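Local coordinates for uncharacterized protein (Escherichia coli UMEA 3162-1, PDB 4X5M), which works as a homodimer that carries sugar across the membrane down its concentration gradient, probably by rocking movements that open a binding cavity alternately to either side, at residues A[26-32]-A[75-80]. Sequence-based numbering, arbitrary orientation.
Sequences TIRTRNT and PVLVIT. With OLA (oleic acid), chain D.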
# COMPACT_ATOMS: atom_id res chain seq x y z
N THR A 26 -11.51 -1.77 10.92
CA THR A 26 -12.55 -1.02 10.22
C THR A 26 -13.72 -1.92 9.85
O THR A 26 -14.88 -1.55 10.03
CB THR A 26 -12.00 -0.35 8.94
OG1 THR A 26 -10.97 0.58 9.29
CG2 THR A 26 -13.11 0.38 8.20
N ILE A 27 -13.40 -3.11 9.35
CA ILE A 27 -14.42 -4.09 9.00
C ILE A 27 -15.20 -4.54 10.24
O ILE A 27 -16.42 -4.69 10.20
CB ILE A 27 -13.80 -5.32 8.30
CG1 ILE A 27 -13.20 -4.91 6.95
CG2 ILE A 27 -14.83 -6.42 8.10
CD1 ILE A 27 -12.50 -6.04 6.22
N ARG A 28 -14.47 -4.73 11.34
CA ARG A 28 -15.08 -5.21 12.58
C ARG A 28 -15.95 -4.14 13.24
O ARG A 28 -17.06 -4.43 13.68
CB ARG A 28 -13.98 -5.67 13.55
CG ARG A 28 -14.51 -6.25 14.85
CD ARG A 28 -13.37 -6.65 15.78
NE ARG A 28 -12.48 -5.53 16.06
CZ ARG A 28 -12.70 -4.62 16.99
NH1 ARG A 28 -13.79 -4.68 17.74
NH2 ARG A 28 -11.84 -3.63 17.18
N THR A 29 -15.45 -2.91 13.31
CA THR A 29 -16.15 -1.84 14.01
C THR A 29 -17.09 -1.04 13.11
O THR A 29 -17.93 -0.29 13.61
CB THR A 29 -15.16 -0.86 14.66
OG1 THR A 29 -14.38 -0.22 13.65
CG2 THR A 29 -14.24 -1.58 15.63
N ARG A 30 -16.95 -1.21 11.80
CA ARG A 30 -17.74 -0.47 10.81
C ARG A 30 -17.58 1.04 10.96
O ARG A 30 -18.45 1.81 10.56
CB ARG A 30 -19.22 -0.86 10.91
CG ARG A 30 -19.52 -2.30 10.52
CD ARG A 30 -21.01 -2.58 10.60
NE ARG A 30 -21.35 -3.88 10.03
CZ ARG A 30 -21.45 -5.01 10.73
NH1 ARG A 30 -21.24 -5.00 12.04
NH2 ARG A 30 -21.76 -6.15 10.13
N ASN A 31 -16.46 1.46 11.55
CA ASN A 31 -16.15 2.87 11.69
C ASN A 31 -15.32 3.35 10.51
O ASN A 31 -14.14 3.01 10.39
CB ASN A 31 -15.42 3.13 13.01
CG ASN A 31 -15.36 4.61 13.38
OD1 ASN A 31 -15.54 5.48 12.53
ND2 ASN A 31 -15.11 4.89 14.65
N THR A 32 -15.93 4.14 9.64
CA THR A 32 -15.27 4.60 8.42
C THR A 32 -15.10 6.11 8.36
O THR A 32 -15.06 6.70 7.28
CB THR A 32 -16.05 4.15 7.16
OG1 THR A 32 -17.39 4.64 7.23
CG2 THR A 32 -16.07 2.64 7.05
N PRO A 75 -14.05 -4.55 1.08
CA PRO A 75 -15.05 -4.46 2.14
C PRO A 75 -15.04 -3.11 2.86
O PRO A 75 -16.09 -2.64 3.29
CB PRO A 75 -14.65 -5.59 3.10
CG PRO A 75 -13.92 -6.56 2.25
CD PRO A 75 -13.16 -5.71 1.29
N VAL A 76 -13.86 -2.51 2.99
CA VAL A 76 -13.74 -1.20 3.62
C VAL A 76 -14.51 -0.14 2.84
O VAL A 76 -15.23 0.67 3.43
CB VAL A 76 -12.26 -0.77 3.74
CG1 VAL A 76 -12.15 0.69 4.15
CG2 VAL A 76 -11.53 -1.66 4.74
N LEU A 77 -14.38 -0.16 1.52
CA LEU A 77 -15.10 0.78 0.67
C LEU A 77 -16.61 0.53 0.74
O LEU A 77 -17.40 1.48 0.78
CB LEU A 77 -14.62 0.71 -0.78
CG LEU A 77 -15.32 1.64 -1.77
CD1 LEU A 77 -15.29 3.08 -1.27
CD2 LEU A 77 -14.69 1.55 -3.15
N VAL A 78 -17.00 -0.74 0.75
CA VAL A 78 -18.41 -1.12 0.86
C VAL A 78 -19.05 -0.53 2.11
O VAL A 78 -20.10 0.11 2.04
CB VAL A 78 -18.59 -2.65 0.87
CG1 VAL A 78 -19.98 -3.02 1.35
CG2 VAL A 78 -18.33 -3.23 -0.51
N ILE A 79 -18.42 -0.76 3.25
CA ILE A 79 -18.90 -0.23 4.52
C ILE A 79 -18.93 1.30 4.50
O ILE A 79 -19.86 1.92 5.02
CB ILE A 79 -18.03 -0.71 5.70
CG1 ILE A 79 -18.04 -2.24 5.78
CG2 ILE A 79 -18.51 -0.11 7.02
CD1 ILE A 79 -17.08 -2.80 6.81
N THR A 80 -17.91 1.90 3.88
CA THR A 80 -17.82 3.35 3.77
C THR A 80 -19.01 3.92 2.99
O THR A 80 -19.61 4.91 3.39
CB THR A 80 -16.51 3.79 3.08
OG1 THR A 80 -15.39 3.34 3.85
CG2 THR A 80 -16.46 5.30 2.96
C1 OLA D . -19.07 -6.15 5.17
O1 OLA D . -20.00 -5.50 5.71
O2 OLA D . -18.24 -5.56 4.43
C2 OLA D . -18.94 -7.63 5.42
C3 OLA D . -17.98 -8.22 4.41
C4 OLA D . -18.74 -8.70 3.19
C5 OLA D . -17.79 -8.86 2.03
C6 OLA D . -18.44 -8.32 0.78
C7 OLA D . -17.39 -7.66 -0.09
C8 OLA D . -18.03 -7.13 -1.35
C9 OLA D . -18.32 -8.27 -2.29
C10 OLA D . -18.31 -8.08 -3.63
C11 OLA D . -18.00 -6.71 -4.20
C12 OLA D . -17.85 -6.81 -5.70
C13 OLA D . -16.48 -7.37 -6.03
C14 OLA D . -16.48 -7.90 -7.45
C15 OLA D . -15.12 -8.48 -7.76
C16 OLA D . -15.08 -8.99 -9.19
C17 OLA D . -13.65 -9.04 -9.66
C18 OLA D . -13.57 -9.80 -10.96
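Ile79, which loses 93 Å² to the other segment, is the centre of this contact between the end of helix 20-29 with the loop after it and helix 60-86. Its CA-to-CB bond points toward residues 26-32, and its two ends meet different parts of them: CD1 lies 3.7 Å from CA of Ile27 and 4.1 Å from O of Thr26, whereas CG2 sits 3.9 Å from CA of Arg30 and 3.7 Å from CG2 of Thr32. One isoleucine thus spans the last helical turn and the turn after it, where Arg30 leaves the helix with positive phi (58°).

Thr32 and Ile27, covered by 65 and 64 Å², flank it. Ile27 places CD1 3.8 Å from CB of Pro75 and CG1 4.3 Å from CG2 of Val76, an apolar patch at the kink of helix 60-86, where the proline nitrogen cannot bond to the preceding turn. Thr32 presents its methyl, CG2 being 3.3 Å from OG1 of Thr80; that hydroxyl donates to O of Val76 (2.7 Å), while OG1 of Thr32 hydrogen-bonds Asn83. No hydrogen bond joins the two segments, so they meet by van der Waals contact.

An oleic acid borders the contact, its O2 lying 3.6 Å from CG1 of Ile79. Within this three-transmembrane-segment PQ-loop fold, the contact packs the end of the first membrane segment and the turn that follows it against the third, whose Val76 and Thr80 also touch Tyr40 and Val37 of helix 37-57.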